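Local coordinates for hypothetical protein yiiM (Escherichia coli, PDB 1O65) that is of unknown function but belongs to the MOSC family and may bind molybdenum and act as an oxidoreductase on nitrogenous compounds, at residues Ser126-Pro131 against Val181-Ala186; Ala187-His192 against Asp197-Arg202; Gly64-Leu69 against Leu209-Thr214. All coordinates share one frame; numbering follows the deposited sequence.

How the contacts relate
Contact 1 is buried nearest the centre of the chain and wholly apolar across its interface; it sets the end of strand 121-128 against the start of helix 183-191. Contact 2 follows it on the same helix, farther out and only partly buried, where helix 197-204 adds an isoleucine-centred packing with a bridging water. The salt bridge between Glu185 of contact 1 and Arg202 of contact 2 ties them together. Contact 3, also partly buried, is the polar one: an aspartate in the loop 64-69 meets the start of helix 211-223. Gln127 and Ser126 of contact 1 probably hydrogen-bond to Ser210 and Asp66 of contact 3, while Trp191 and Trp213 link contacts 2 and 3.

Contact 1: Ser126-Pro131 against Val181-Ala186; sequences SQPRSP and VTVQEA
The bond from Ala186 N to Thr182 O, 2.9 Å long, closes the first turn of helix 183-191, the turn that carries the methyl group meeting Pro128. Ala186 CB lies against the proline ring, 3.7 Å from Pro128 CG, and the small residue lets the helix come this close to the strand end. One turn back, Val183 CG1 reaches Pro128 CB at 3.9 Å; with CG1 anti to the backbone N (chi1 174°), that branch of the valine is the one turned to the proline. The ring thus rests on two aliphatic groups of one helix face, joined by no hydrogen bond, while Trp213 of helix 211-223 also touches it. This is where a strand of the MOSC sheet meets the first helix of the YiiM-like three-helix domain. Proline suits the strand end because it brings a rigid apolar ring and has no backbone N-H to satisfy. Its carbonyl is held by the preceding side chain, Gln127 NE2 donating to Pro128 O over 3.1 Å, nearly along the C=O axis. At the helix start Thr182 and Glu185 form a capping box. Glu185 N donates to Thr182 OG1 (3.0 Å), and Thr182 N returns an almost straight bond of 3.0 Å to Glu185 OE2, arriving from above the carboxylate plane.

Contact 2: Ala187-His192 against Asp197-Arg202; sequences AAIAWH and DDQYHR
Ile189 and Gln199 meet with their side chains roughly perpendicular, the flank of the isoleucine lying against the glutamine's methylene. Gln199 CG sits 3.5 Å from Ile189 CG1, and the bend of the glutamine chain at chi2 (56°) brings OE1 round beside Ile189 CD1, at 3.7 Å. The two branches of Ile189 divide the work: CG2, anti to the backbone N, serves Tyr200 instead and lies 3.8 Å from Tyr200 CD1 as the isoleucine and the tyrosine run antiparallel alongside each other. A beta-branched residue suits this place because it can touch two neighbours at once. The tyrosine turns its edge to Ile189 O, which lies in the ring plane, and a water in that plane completes the link, accepting from Tyr200 OH at 2.5 Å and donating to Ile189 O at 2.6 Å. Arg202 NH1 makes a weak bond to Gln199 OE1, secondary to its ion pair with Glu185. Met217 of helix 211-223 also touches Tyr200. Segments 187-191 and 197-202, whose axes approach to 10.3 Å with chain directions 135° apart, lie in successive helices that form a splayed helical hairpin, the first two helices of the YiiM-like three-helix domain.

Contact 3: Gly64-Leu69 against Leu209-Thr214; sequences GPDRAL and LSKSWT
Asp66, its CG anti to the carbonyl carbon (chi1 -69°), presents its carboxylate to the start of helix 211-223, where Lys211 N donates to Asp66 OD2 over 2.9 Å. The bond is nearly straight at the hydrogen (168°), although it meets the oxygen from above the carboxylate plane. Water 2 gives the same oxygen a second donor, at 2.7 Å, and accepts from Ser212 N, so two N-H groups of the first turn are served by one acidic oxygen, directly and through solvent. Asp66 OD1 is bridged by another water to Leu209 O. Beneath the polar end, Asp66 CB packs on Ser210 CB at 3.5 Å. Aspartate fits here because its short chain brings an acceptor to backbone N-H groups at a helix start, tying a loop of the MOSC domain to the third helix of the YiiM-like three-helix domain. Ser210 is the N-cap of that helix: Trp213 N donates to Ser210 OG over 3.2 Å, and the same OG probably also bonds to Gln127 OE1 of strand 121-128. Asp66 itself belongs to a short 3-10 turn closed by Arg67 N to Gly64 O at 3.0 Å, and Asp66 O probably bonds to Ser126 OG.

Contact 1: Ser126-Pro131 against Val181-Ala186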
# COMPACT_ATOMS: atom_id res chain seq x y z
N SER A 126 -6.03 3.82 0.30
CA SER A 126 -7.27 3.04 0.30
C SER A 126 -7.18 1.73 1.04
O SER A 126 -8.18 1.18 1.50
CB SER A 126 -7.65 2.79 -1.18
OG SER A 126 -6.72 1.82 -1.68
N GLN A 127 -5.97 1.19 1.22
CA GLN A 127 -5.81 -0.06 1.95
C GLN A 127 -4.33 -0.42 2.08
O GLN A 127 -3.49 0.06 1.30
CB GLN A 127 -6.48 -1.23 1.19
CG GLN A 127 -5.86 -1.47 -0.19
CD GLN A 127 -6.35 -2.77 -0.82
OE1 GLN A 127 -7.48 -2.91 -1.30
NE2 GLN A 127 -5.50 -3.80 -0.77
N PRO A 128 -4.02 -1.26 3.06
CA PRO A 128 -2.65 -1.79 3.19
C PRO A 128 -2.44 -2.72 2.01
O PRO A 128 -3.45 -3.12 1.41
CB PRO A 128 -2.64 -2.50 4.52
CG PRO A 128 -3.90 -2.14 5.22
CD PRO A 128 -4.88 -1.65 4.18
N ARG A 129 -1.24 -2.88 1.49
CA ARG A 129 -1.00 -3.80 0.39
C ARG A 129 -1.05 -5.23 0.94
O ARG A 129 -0.50 -5.52 2.01
CB ARG A 129 0.32 -3.49 -0.31
CG ARG A 129 0.64 -4.36 -1.54
CD ARG A 129 1.46 -5.58 -1.10
NE ARG A 129 2.09 -6.23 -2.25
CZ ARG A 129 3.17 -5.77 -2.88
NH1 ARG A 129 3.76 -4.63 -2.48
NH2 ARG A 129 3.62 -6.43 -3.94
N SER A 130 -1.73 -6.10 0.26
CA SER A 130 -1.93 -7.50 0.57
C SER A 130 -0.88 -8.44 -0.02
O SER A 130 -1.00 -8.83 -1.18
CB SER A 130 -3.27 -7.94 -0.08
OG SER A 130 -4.29 -8.09 0.86
N PRO A 131 0.05 -8.92 0.77
CA PRO A 131 1.06 -9.86 0.28
C PRO A 131 0.42 -11.03 -0.44
O PRO A 131 -0.59 -11.59 -0.02
CB PRO A 131 1.80 -10.32 1.51
CG PRO A 131 1.13 -9.74 2.68
CD PRO A 131 0.15 -8.71 2.22
N VAL A 181 -7.23 5.64 11.88
CA VAL A 181 -6.73 4.27 11.78
C VAL A 181 -5.54 4.27 10.83
O VAL A 181 -5.67 4.62 9.66
CB VAL A 181 -7.73 3.17 11.53
CG1 VAL A 181 -8.96 3.60 10.78
CG2 VAL A 181 -7.09 1.95 10.83
N THR A 182 -4.38 3.94 11.34
CA THR A 182 -3.16 3.86 10.56
C THR A 182 -3.20 2.58 9.71
O THR A 182 -3.92 1.63 10.03
CB THR A 182 -1.92 3.73 11.46
OG1 THR A 182 -2.01 2.51 12.22
CG2 THR A 182 -1.80 4.88 12.46
N VAL A 183 -2.34 2.54 8.72
CA VAL A 183 -2.12 1.39 7.86
C VAL A 183 -1.71 0.19 8.71
O VAL A 183 -2.20 -0.94 8.56
CB VAL A 183 -1.06 1.72 6.79
CG1 VAL A 183 -0.68 0.50 5.97
CG2 VAL A 183 -1.63 2.79 5.83
N GLN A 184 -0.88 0.43 9.72
CA GLN A 184 -0.41 -0.61 10.63
C GLN A 184 -1.61 -1.24 11.34
O GLN A 184 -1.72 -2.46 11.36
CB GLN A 184 0.60 -0.07 11.63
CG GLN A 184 1.02 -1.09 12.70
CD GLN A 184 2.04 -0.46 13.65
OE1 GLN A 184 1.76 0.52 14.35
NE2 GLN A 184 3.25 -1.00 13.67
N GLU A 185 -2.48 -0.40 11.88
CA GLU A 185 -3.68 -0.88 12.54
C GLU A 185 -4.57 -1.67 11.56
O GLU A 185 -5.02 -2.75 11.89
CB GLU A 185 -4.49 0.26 13.13
CG GLU A 185 -3.83 1.02 14.27
CD GLU A 185 -4.67 2.26 14.64
OE1 GLU A 185 -5.76 2.01 15.22
OE2 GLU A 185 -4.25 3.39 14.31
N ALA A 186 -4.83 -1.15 10.36
CA ALA A 186 -5.66 -1.86 9.42
C ALA A 186 -5.03 -3.23 9.11
O ALA A 186 -5.73 -4.24 9.12
CB ALA A 186 -5.89 -1.09 8.15

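Contact 2: Ala187-His192 against Asp197-Arg202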
# COMPACT_ATOMS: atom_id res chain seq x y z
N ALA A 187 -3.71 -3.23 8.86
CA ALA A 187 -3.02 -4.46 8.60
C ALA A 187 -3.20 -5.40 9.79
O ALA A 187 -3.61 -6.54 9.52
CB ALA A 187 -1.54 -4.29 8.26
N ALA A 188 -3.07 -4.96 11.01
CA ALA A 188 -3.19 -5.78 12.20
C ALA A 188 -4.61 -6.31 12.40
O ALA A 188 -4.86 -7.44 12.85
CB ALA A 188 -2.77 -4.99 13.46
N ILE A 189 -5.58 -5.46 12.18
CA ILE A 189 -6.97 -5.83 12.28
C ILE A 189 -7.29 -6.91 11.24
O ILE A 189 -8.11 -7.80 11.47
CB ILE A 189 -7.90 -4.61 12.00
CG1 ILE A 189 -7.76 -3.58 13.12
CG2 ILE A 189 -9.33 -5.10 11.83
CD1 ILE A 189 -8.47 -2.26 12.92
N ALA A 190 -6.72 -6.82 10.05
CA ALA A 190 -7.01 -7.82 9.03
C ALA A 190 -6.30 -9.14 9.29
O ALA A 190 -6.93 -10.16 9.07
CB ALA A 190 -6.56 -7.36 7.64
N TRP A 191 -5.02 -9.08 9.72
CA TRP A 191 -4.26 -10.32 9.76
C TRP A 191 -3.62 -10.73 11.07
O TRP A 191 -3.05 -11.83 11.13
CB TRP A 191 -3.12 -10.18 8.72
CG TRP A 191 -3.51 -9.80 7.34
CD1 TRP A 191 -4.45 -10.42 6.55
CD2 TRP A 191 -2.99 -8.73 6.54
NE1 TRP A 191 -4.51 -9.80 5.34
CE2 TRP A 191 -3.63 -8.77 5.30
CE3 TRP A 191 -2.00 -7.76 6.75
CZ2 TRP A 191 -3.37 -7.86 4.25
CZ3 TRP A 191 -1.74 -6.87 5.72
CH2 TRP A 191 -2.42 -6.90 4.50
N HIS A 192 -3.58 -9.90 12.11
CA HIS A 192 -2.91 -10.31 13.33
C HIS A 192 -3.84 -10.59 14.49
O HIS A 192 -3.55 -11.47 15.31
CB HIS A 192 -1.90 -9.21 13.78
CG HIS A 192 -0.83 -8.90 12.79
ND1 HIS A 192 -0.09 -7.74 12.85
CD2 HIS A 192 -0.38 -9.54 11.69
CE1 HIS A 192 0.79 -7.70 11.86
NE2 HIS A 192 0.63 -8.80 11.13
N ASP A 197 -15.57 -8.00 16.44
CA ASP A 197 -16.53 -7.21 15.67
C ASP A 197 -16.28 -5.71 15.76
O ASP A 197 -16.48 -4.98 14.79
CB ASP A 197 -17.97 -7.51 16.14
CG ASP A 197 -18.97 -6.88 15.21
OD1 ASP A 197 -19.10 -7.35 14.06
OD2 ASP A 197 -19.65 -5.90 15.59
N ASP A 198 -15.97 -5.22 16.98
CA ASP A 198 -15.77 -3.81 17.22
C ASP A 198 -14.63 -3.25 16.37
O ASP A 198 -14.71 -2.15 15.83
CB ASP A 198 -15.50 -3.51 18.69
CG ASP A 198 -16.70 -3.61 19.59
OD1 ASP A 198 -17.86 -3.54 19.11
OD2 ASP A 198 -16.50 -3.73 20.82
N GLN A 199 -13.55 -4.00 16.29
CA GLN A 199 -12.39 -3.64 15.48
C GLN A 199 -12.79 -3.62 14.01
O GLN A 199 -12.39 -2.70 13.29
CB GLN A 199 -11.26 -4.60 15.78
CG GLN A 199 -9.87 -4.04 15.85
CD GLN A 199 -9.70 -2.92 16.86
OE1 GLN A 199 -9.10 -1.89 16.57
NE2 GLN A 199 -10.27 -3.10 18.04
N TYR A 200 -13.63 -4.58 13.57
CA TYR A 200 -14.10 -4.57 12.19
C TYR A 200 -15.00 -3.36 11.96
O TYR A 200 -14.91 -2.68 10.93
CB TYR A 200 -14.81 -5.86 11.76
CG TYR A 200 -13.95 -7.08 12.02
CD1 TYR A 200 -12.57 -7.03 11.78
CD2 TYR A 200 -14.47 -8.26 12.50
CE1 TYR A 200 -11.75 -8.10 12.03
CE2 TYR A 200 -13.65 -9.35 12.74
CZ TYR A 200 -12.30 -9.27 12.51
OH TYR A 200 -11.48 -10.33 12.75
N HIS A 201 -15.82 -2.99 12.96
CA HIS A 201 -16.67 -1.81 12.75
C HIS A 201 -15.79 -0.57 12.61
O HIS A 201 -16.02 0.32 11.81
CB HIS A 201 -17.68 -1.66 13.88
CG HIS A 201 -18.54 -0.43 13.80
ND1 HIS A 201 -18.19 0.73 14.48
CD2 HIS A 201 -19.68 -0.16 13.17
CE1 HIS A 201 -19.13 1.66 14.26
NE2 HIS A 201 -20.03 1.14 13.46
N ARG A 202 -14.74 -0.54 13.41
CA ARG A 202 -13.81 0.58 13.38
C ARG A 202 -13.10 0.69 12.04
O ARG A 202 -13.05 1.78 11.46
CB ARG A 202 -12.88 0.46 14.58
CG ARG A 202 -11.49 1.01 14.43
CD ARG A 202 -10.88 1.13 15.86
NE ARG A 202 -10.05 2.32 15.87
CZ ARG A 202 -8.75 2.33 15.62
NH1 ARG A 202 -8.19 1.14 15.37
NH2 ARG A 202 -8.09 3.49 15.68
O HOH W 1 -9.02 -9.85 12.85

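Contact 3: Gly64-Leu69 against Leu209-Thr214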
# COMPACT_ATOMS: atom_id res chain seq x y z
N GLY A 64 -10.25 -1.86 -9.41
CA GLY A 64 -9.14 -1.24 -10.07
C GLY A 64 -8.82 0.18 -9.64
O GLY A 64 -7.68 0.56 -9.40
N PRO A 65 -9.84 1.02 -9.56
CA PRO A 65 -9.67 2.39 -9.10
C PRO A 65 -9.05 2.42 -7.71
O PRO A 65 -8.18 3.26 -7.45
CB PRO A 65 -11.07 2.98 -9.15
CG PRO A 65 -11.80 2.14 -10.16
CD PRO A 65 -11.22 0.76 -10.03
N ASP A 66 -9.37 1.50 -6.82
CA ASP A 66 -8.78 1.43 -5.49
C ASP A 66 -7.34 0.95 -5.45
O ASP A 66 -6.78 0.88 -4.36
CB ASP A 66 -9.60 0.45 -4.60
CG ASP A 66 -10.96 1.02 -4.27
OD1 ASP A 66 -11.10 2.26 -4.18
OD2 ASP A 66 -11.91 0.23 -4.11
N ARG A 67 -6.74 0.54 -6.56
CA ARG A 67 -5.36 0.06 -6.51
C ARG A 67 -4.55 0.64 -7.66
O ARG A 67 -3.71 -0.00 -8.26
CB ARG A 67 -5.28 -1.46 -6.46
CG ARG A 67 -6.14 -2.20 -7.45
CD ARG A 67 -6.20 -3.71 -7.13
NE ARG A 67 -7.40 -4.30 -7.76
CZ ARG A 67 -7.50 -4.48 -9.07
NH1 ARG A 67 -6.49 -4.15 -9.88
NH2 ARG A 67 -8.60 -4.98 -9.60
N ALA A 68 -4.82 1.91 -7.95
CA ALA A 68 -4.16 2.63 -9.02
C ALA A 68 -2.67 2.79 -8.76
O ALA A 68 -1.90 2.78 -9.73
CB ALA A 68 -4.84 4.00 -9.16
N LEU A 69 -2.24 2.96 -7.51
CA LEU A 69 -0.87 3.16 -7.14
C LEU A 69 -0.44 2.35 -5.91
O LEU A 69 -1.13 2.32 -4.90
CB LEU A 69 -0.60 4.64 -6.78
CG LEU A 69 -0.57 5.68 -7.88
CD1 LEU A 69 -0.88 7.06 -7.32
CD2 LEU A 69 0.77 5.71 -8.61
N LEU A 209 -11.59 3.66 2.39
CA LEU A 209 -11.36 2.24 2.37
C LEU A 209 -11.75 1.63 1.02
O LEU A 209 -12.81 1.92 0.48
CB LEU A 209 -12.13 1.55 3.52
CG LEU A 209 -11.71 0.09 3.75
CD1 LEU A 209 -10.24 0.02 4.15
CD2 LEU A 209 -12.58 -0.60 4.76
N SER A 210 -10.85 0.79 0.49
CA SER A 210 -11.16 0.16 -0.80
C SER A 210 -12.39 -0.73 -0.66
O SER A 210 -12.61 -1.35 0.39
CB SER A 210 -9.97 -0.68 -1.28
OG SER A 210 -9.83 -1.79 -0.40
N LYS A 211 -13.12 -0.87 -1.76
CA LYS A 211 -14.35 -1.66 -1.79
C LYS A 211 -14.08 -3.10 -1.38
O LYS A 211 -14.83 -3.69 -0.58
CB LYS A 211 -15.04 -1.63 -3.15
CG LYS A 211 -15.58 -0.26 -3.54
CD LYS A 211 -16.38 -0.41 -4.84
CE LYS A 211 -17.17 0.84 -5.16
NZ LYS A 211 -16.48 2.10 -4.72
N SER A 212 -12.96 -3.63 -1.84
CA SER A 212 -12.60 -5.00 -1.49
C SER A 212 -12.31 -5.13 0.00
O SER A 212 -12.67 -6.13 0.62
CB SER A 212 -11.41 -5.44 -2.34
OG SER A 212 -10.23 -4.94 -1.80
N TRP A 213 -11.68 -4.14 0.64
CA TRP A 213 -11.47 -4.28 2.10
C TRP A 213 -12.79 -4.11 2.83
O TRP A 213 -13.02 -4.77 3.84
CB TRP A 213 -10.37 -3.34 2.58
CG TRP A 213 -9.01 -3.97 2.47
CD1 TRP A 213 -8.44 -4.47 1.33
CD2 TRP A 213 -8.08 -4.22 3.53
NE1 TRP A 213 -7.21 -4.99 1.63
CE2 TRP A 213 -6.96 -4.86 2.96
CE3 TRP A 213 -8.09 -3.98 4.90
CZ2 TRP A 213 -5.84 -5.24 3.70
CZ3 TRP A 213 -6.98 -4.35 5.65
CH2 TRP A 213 -5.87 -4.98 5.06
N THR A 214 -13.69 -3.25 2.34
CA THR A 214 -15.01 -3.08 2.94
C THR A 214 -15.78 -4.40 2.91
O THR A 214 -16.38 -4.85 3.89
CB THR A 214 -15.81 -2.01 2.15
OG1 THR A 214 -15.13 -0.74 2.31
CG2 THR A 214 -17.23 -1.92 2.66
O HOH W 2 -11.45 -2.44 -4.15
O HOH W 3 -13.24 2.72 -2.14